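Local coordinates for phage-like element PBSX protein XkdM (Bacillus subtilis, PDB 2GUJ), which probably serves as a tail tube subunit of the defective, phage-like PBSX particle, although its function has not been directly established, at residues B[24-29]-B[59-64]; B[84-89]-B[109-114]. One frame throughout, in Å; residues are numbered along the deposited sequence.

Interaction 1: B[24-29]-B[59-64]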
loop_
_atom_site.group_PDB
_atom_site.type_symbol
_atom_site.label_atom_id
_atom_site.label_comp_id
_atom_site.label_asym_id
_atom_site.label_seq_id
_atom_site.Cartn_x
_atom_site.Cartn_y
_atom_site.Cartn_z
ATOM N N ALA B 24 -19.218 10.521 -1.471
ATOM C CA ALA B 24 -18.959 9.088 -1.526
ATOM C C ALA B 24 -18.963 8.486 -0.139
ATOM O O ALA B 24 -18.176 8.869 0.727
ATOM C CB ALA B 24 -17.628 8.799 -2.203
ATOM N N HIS B 25 -19.873 7.553 0.077
ATOM C CA HIS B 25 -19.947 6.887 1.359
ATOM C C HIS B 25 -18.880 5.824 1.293
ATOM O O HIS B 25 -19.152 4.675 0.949
ATOM C CB HIS B 25 -21.328 6.267 1.559
ATOM C CG HIS B 25 -22.410 7.284 1.726
ATOM N ND1 HIS B 25 -23.703 6.953 2.081
ATOM C CD2 HIS B 25 -22.387 8.634 1.616
ATOM C CE1 HIS B 25 -24.423 8.053 2.185
ATOM N NE2 HIS B 25 -23.648 9.090 1.908
ATOM N N ILE B 26 -17.656 6.228 1.604
ATOM C CA ILE B 26 -16.521 5.324 1.581
ATOM C C ILE B 26 -16.494 4.388 2.782
ATOM O O ILE B 26 -16.604 4.817 3.928
ATOM C CB ILE B 26 -15.209 6.108 1.524
ATOM C CG1 ILE B 26 -14.031 5.141 1.590
ATOM C CG2 ILE B 26 -15.162 7.121 2.658
ATOM C CD1 ILE B 26 -12.910 5.501 0.645
ATOM N N LYS B 27 -16.342 3.100 2.509
ATOM C CA LYS B 27 -16.315 2.110 3.574
ATOM C C LYS B 27 -14.944 1.984 4.202
ATOM O O LYS B 27 -14.245 2.973 4.387
ATOM C CB LYS B 27 -16.751 0.750 3.047
ATOM C CG LYS B 27 -17.970 0.190 3.753
ATOM C CD LYS B 27 -19.179 1.087 3.555
ATOM C CE LYS B 27 -20.442 0.386 4.002
ATOM N NZ LYS B 27 -21.657 1.242 3.862
ATOM N N THR B 28 -14.562 0.762 4.542
ATOM C CA THR B 28 -13.269 0.530 5.148
ATOM C C THR B 28 -12.164 1.345 4.497
ATOM O O THR B 28 -12.081 1.459 3.270
ATOM C CB THR B 28 -12.890 -0.944 5.063
ATOM O OG1 THR B 28 -11.544 -1.114 5.515
ATOM C CG2 THR B 28 -12.998 -1.432 3.614
ATOM N N PHE B 29 -11.319 1.914 5.343
ATOM C CA PHE B 29 -10.186 2.707 4.898
ATOM C C PHE B 29 -9.107 2.520 5.947
ATOM O O PHE B 29 -9.413 2.298 7.118
ATOM C CB PHE B 29 -10.589 4.180 4.785
ATOM C CG PHE B 29 -10.291 4.992 6.001
ATOM C CD1 PHE B 29 -9.016 5.494 6.215
ATOM C CD2 PHE B 29 -11.269 5.206 6.967
ATOM C CE1 PHE B 29 -8.714 6.193 7.379
ATOM C CE2 PHE B 29 -10.978 5.906 8.134
ATOM C CZ PHE B 29 -9.694 6.398 8.346
ATOM N N GLY B 59 -2.011 6.124 2.334
ATOM C CA GLY B 59 -3.033 5.202 2.767
ATOM C C GLY B 59 -3.774 4.519 1.643
ATOM O O GLY B 59 -3.350 4.531 0.483
ATOM N N THR B 60 -4.902 3.930 2.006
ATOM C CA THR B 60 -5.733 3.220 1.062
ATOM C C THR B 60 -7.136 3.128 1.635
ATOM O O THR B 60 -7.332 3.188 2.849
ATOM C CB THR B 60 -5.184 1.803 0.819
ATOM O OG1 THR B 60 -6.274 0.898 0.572
ATOM C CG2 THR B 60 -4.385 1.328 2.024
ATOM N N ALA B 61 -8.118 2.993 0.759
ATOM C CA ALA B 61 -9.481 2.895 1.216
ATOM C C ALA B 61 -10.331 2.390 0.083
ATOM O O ALA B 61 -9.951 2.511 -1.080
ATOM C CB ALA B 61 -9.959 4.242 1.662
ATOM N N THR B 62 -11.480 1.821 0.418
ATOM C CA THR B 62 -12.388 1.306 -0.596
ATOM C C THR B 62 -13.741 1.987 -0.502
ATOM O O THR B 62 -14.278 2.180 0.588
ATOM C CB THR B 62 -12.587 -0.222 -0.458
ATOM O OG1 THR B 62 -12.628 -0.586 0.931
ATOM C CG2 THR B 62 -11.457 -0.959 -1.153
ATOM N N PHE B 63 -14.297 2.353 -1.648
ATOM C CA PHE B 63 -15.584 3.014 -1.648
ATOM C C PHE B 63 -16.745 2.032 -1.662
ATOM O O PHE B 63 -16.630 0.913 -2.174
ATOM C CB PHE B 63 -15.681 3.973 -2.834
ATOM C CG PHE B 63 -14.679 5.100 -2.791
ATOM C CD1 PHE B 63 -13.318 4.857 -2.991
ATOM C CD2 PHE B 63 -15.100 6.408 -2.561
ATOM C CE1 PHE B 63 -12.389 5.902 -2.965
ATOM C CE2 PHE B 63 -14.179 7.458 -2.535
ATOM C CZ PHE B 63 -12.817 7.201 -2.738
ATOM N N TYR B 64 -17.854 2.466 -1.068
ATOM C CA TYR B 64 -19.081 1.677 -0.980
ATOM C C TYR B 64 -19.947 1.912 -2.219
ATOM O O TYR B 64 -20.132 1.011 -3.028
ATOM C CB TYR B 64 -19.836 2.037 0.323
ATOM C CG TYR B 64 -21.352 1.879 0.287
ATOM C CD1 TYR B 64 -21.951 0.663 -0.062
ATOM C CD2 TYR B 64 -22.185 2.962 0.582
ATOM C CE1 TYR B 64 -23.345 0.536 -0.120
ATOM C CE2 TYR B 64 -23.572 2.844 0.526
ATOM C CZ TYR B 64 -24.148 1.636 0.173
ATOM O OH TYR B 64 -25.522 1.550 0.094
#

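Interaction 2: B[84-89]-B[109-114]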
loop_
_atom_site.group_PDB
_atom_site.type_symbol
_atom_site.label_atom_id
_atom_site.label_comp_id
_atom_site.label_asym_id
_atom_site.label_seq_id
_atom_site.Cartn_x
_atom_site.Cartn_y
_atom_site.Cartn_z
ATOM N N PRO B 84 -8.238 17.275 -6.603
ATOM C CA PRO B 84 -8.861 18.040 -5.523
ATOM C C PRO B 84 -8.544 17.480 -4.140
ATOM O O PRO B 84 -8.110 16.340 -4.011
ATOM C CB PRO B 84 -10.340 17.922 -5.855
ATOM C CG PRO B 84 -10.437 16.512 -6.334
ATOM C CD PRO B 84 -9.227 16.386 -7.248
ATOM N N TYR B 85 -8.766 18.295 -3.116
ATOM C CA TYR B 85 -8.529 17.881 -1.745
ATOM C C TYR B 85 -9.838 17.619 -1.024
ATOM O O TYR B 85 -10.552 18.559 -0.675
ATOM C CB TYR B 85 -7.799 18.963 -0.963
ATOM C CG TYR B 85 -6.325 19.086 -1.225
ATOM C CD1 TYR B 85 -5.518 17.961 -1.358
ATOM C CD2 TYR B 85 -5.718 20.337 -1.272
ATOM C CE1 TYR B 85 -4.138 18.082 -1.532
ATOM C CE2 TYR B 85 -4.344 20.464 -1.441
ATOM C CZ TYR B 85 -3.563 19.331 -1.573
ATOM O OH TYR B 85 -2.213 19.450 -1.771
ATOM N N PHE B 86 -10.161 16.358 -0.795
ATOM C CA PHE B 86 -11.386 16.038 -0.083
ATOM C C PHE B 86 -11.032 15.836 1.393
ATOM O O PHE B 86 -9.863 15.627 1.742
ATOM C CB PHE B 86 -12.025 14.755 -0.625
ATOM C CG PHE B 86 -11.683 14.448 -2.053
ATOM C CD1 PHE B 86 -10.357 14.329 -2.456
ATOM C CD2 PHE B 86 -12.685 14.220 -2.986
ATOM C CE1 PHE B 86 -10.027 13.976 -3.768
ATOM C CE2 PHE B 86 -12.371 13.863 -4.304
ATOM C CZ PHE B 86 -11.036 13.743 -4.695
ATOM N N THR B 87 -12.035 15.924 2.258
ATOM C CA THR B 87 -11.837 15.728 3.686
ATOM C C THR B 87 -12.605 14.474 4.070
ATOM O O THR B 87 -13.837 14.467 4.061
ATOM C CB THR B 87 -12.381 16.908 4.478
ATOM O OG1 THR B 87 -11.464 18.001 4.356
ATOM C CG2 THR B 87 -12.588 16.533 5.951
ATOM N N LEU B 88 -11.876 13.417 4.412
ATOM C CA LEU B 88 -12.500 12.151 4.758
ATOM C C LEU B 88 -12.807 12.048 6.247
ATOM O O LEU B 88 -11.900 11.915 7.075
ATOM C CB LEU B 88 -11.599 10.991 4.298
ATOM C CG LEU B 88 -12.250 9.619 4.505
ATOM C CD1 LEU B 88 -11.488 8.513 3.775
ATOM C CD2 LEU B 88 -12.316 9.334 5.998
ATOM N N GLN B 89 -14.089 12.064 6.589
ATOM C CA GLN B 89 -14.466 12.000 7.996
ATOM C C GLN B 89 -15.225 10.726 8.369
ATOM O O GLN B 89 -16.440 10.648 8.208
ATOM C CB GLN B 89 -15.288 13.232 8.362
ATOM C CG GLN B 89 -15.367 13.463 9.847
ATOM C CD GLN B 89 -15.995 14.791 10.189
ATOM O OE1 GLN B 89 -16.181 15.121 11.366
ATOM N NE2 GLN B 89 -16.327 15.570 9.162
ATOM N N VAL B 109 -7.083 14.473 2.257
ATOM C CA VAL B 109 -6.868 13.159 1.670
ATOM C C VAL B 109 -6.928 13.524 0.191
ATOM O O VAL B 109 -7.632 14.464 -0.173
ATOM C CB VAL B 109 -8.021 12.177 1.989
ATOM C CG1 VAL B 109 -9.075 12.873 2.837
ATOM C CG2 VAL B 109 -8.636 11.646 0.689
ATOM N N ASN B 110 -6.217 12.795 -0.660
ATOM C CA ASN B 110 -6.226 13.131 -2.079
ATOM C C ASN B 110 -5.854 12.002 -3.026
ATOM O O ASN B 110 -4.719 11.538 -3.020
ATOM C CB ASN B 110 -5.285 14.310 -2.290
ATOM C CG ASN B 110 -4.925 14.526 -3.749
ATOM O OD1 ASN B 110 -5.674 14.141 -4.649
ATOM N ND2 ASN B 110 -3.783 15.169 -3.991
ATOM N N PHE B 111 -6.811 11.564 -3.840
ATOM C CA PHE B 111 -6.559 10.496 -4.813
ATOM C C PHE B 111 -6.277 11.067 -6.189
ATOM O O PHE B 111 -6.252 12.278 -6.385
ATOM C CB PHE B 111 -7.761 9.576 -4.995
ATOM C CG PHE B 111 -8.666 9.517 -3.823
ATOM C CD1 PHE B 111 -9.533 10.570 -3.540
ATOM C CD2 PHE B 111 -8.657 8.399 -2.996
ATOM C CE1 PHE B 111 -10.387 10.509 -2.438
ATOM C CE2 PHE B 111 -9.495 8.315 -1.896
ATOM C CZ PHE B 111 -10.369 9.369 -1.607
ATOM N N ASP B 112 -6.074 10.168 -7.144
ATOM C CA ASP B 112 -5.845 10.559 -8.525
ATOM C C ASP B 112 -7.240 10.538 -9.145
ATOM O O ASP B 112 -7.937 9.519 -9.115
ATOM C CB ASP B 112 -4.912 9.552 -9.216
ATOM C CG ASP B 112 -4.638 9.898 -10.681
ATOM O OD1 ASP B 112 -4.147 11.009 -10.980
ATOM O OD2 ASP B 112 -4.908 9.046 -11.550
ATOM N N SER B 113 -7.651 11.679 -9.678
ATOM C CA SER B 113 -8.965 11.821 -10.288
ATOM C C SER B 113 -9.329 10.614 -11.132
ATOM O O SER B 113 -10.257 9.873 -10.810
ATOM C CB SER B 113 -8.976 13.062 -11.159
ATOM O OG SER B 113 -8.473 14.160 -10.434
ATOM N N ALA B 114 -8.583 10.445 -12.220
ATOM C CA ALA B 114 -8.779 9.348 -13.153
ATOM C C ALA B 114 -9.088 8.061 -12.413
ATOM O O ALA B 114 -10.083 7.384 -12.700
ATOM C CB ALA B 114 -7.532 9.156 -14.000
#

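Interaction 1: B[24-29]-B[59-64]
Two rings, F63 and Y64, each receive the tip of a side chain from segment 24-29. I26 extends with CG1 anti to the backbone N (chi1 176°) and sets CD1 over the centre of the F63 face, a CH-pi contact, 3.6 Å from CD1 to the ring centroid. A24 meets the same ring differently, its CB lying in plane at the edge. Next along the chain, K27 and Y64 run side by side in the same direction; a bend at chi2 carries the lysine chain along the tyrosine, and NZ comes to rest over the ring face, 3.8 Å from the Y64 centroid, as a cation-pi pair. NZ also forms a salt bridge with E13, so the ammonium group is shared between a carboxylate and a pi face.

The frame is an antiparallel strand pair of the phage tail tube protein's β-sheet, with I26 opposite F63 and F29 opposite A61. A beta bulge between these pairs shifts the register by one. Within it, T62 N donates to T28 O (2.9 Å, 174° at the hydrogen), nearly along the C=O axis; that from K27 N to T62 O is weak. A backbone hydrogen bond joins A61 to V130 of strand 129-132.

Interaction 2: B[84-89]-B[109-114]
The F86 ring takes the edge of F111 on one face and the carbonyl oxygen V109 O in plane at its own edge. F111 CE1 stands 3.7 Å above the F86 plane, displaced toward the rim, and the two planes are turned 74° apart with their centroids separated by 5.0 Å: an edge-to-face, or T-shaped, pair. Its closest atoms are F86 CE1 and F111 CD1, at 3.4 Å. Seen from F111, the phenylalanine partner lies at the edge, with F86 CZ in the plane of the ring. L16 of strand 14-18 touches both rings, and M74 of helix 68-79 packs on F86, so that F86 meets both sheet and helix. Y85 is exposed by contrast; CB of N110 and the carbonyl oxygen of V109 both lie at its ring edge, with N110 CB 3.8 Å from Y85 CD1.

Behind the rings, F86 and V109 form an antiparallel hydrogen-bonded pair where strands 86-92 and 103-109 of the sheet meet, their side chains on the same face. The bond from F86 N to V109 O is weak, 3.2 Å long and bent to 134° at the hydrogen. V109 completes the apolar side with CG1, which lies 3.5 Å from L88 CB. Past V109 the chain leaves the strand, and D112 takes the N-cap position of helix 113-117. S113 OG, at the start of that helix, is hydrogen-bonded to D83 and to the carbonyl of S82, just ahead of segment 84-89.

The one backbone bond that can be assigned is weak, so the contact appears to rest largely on apolar packing, in which the ring edge of F111, with its slightly positive hydrogens, is directed at the electron-rich face of F86.

How the interactions relate
Interaction 1 and interaction 2 show how two contacts that reach one antiparallel sheet can share a core. Their centres are about 11 Å apart, and they join directly through aromatic and aliphatic side chains. F63 CZ meets F111 CZ at 3.5 Å, the ring planes inclined at about 55°, so the ring that I26 covers on one face continues into the pair formed with F86. A second seam runs through L88, whose CD1 is 4.1 Å from I26 CG2 and whose CD2 is 4.3 Å from F29 CE2. Along the sequence the contacts come in series, 24-29 with 59-64 closing before 84-89 with 109-114 opens. Strand 14-18 pairs with both 21-33 and 86-92, bridging them within the sheet.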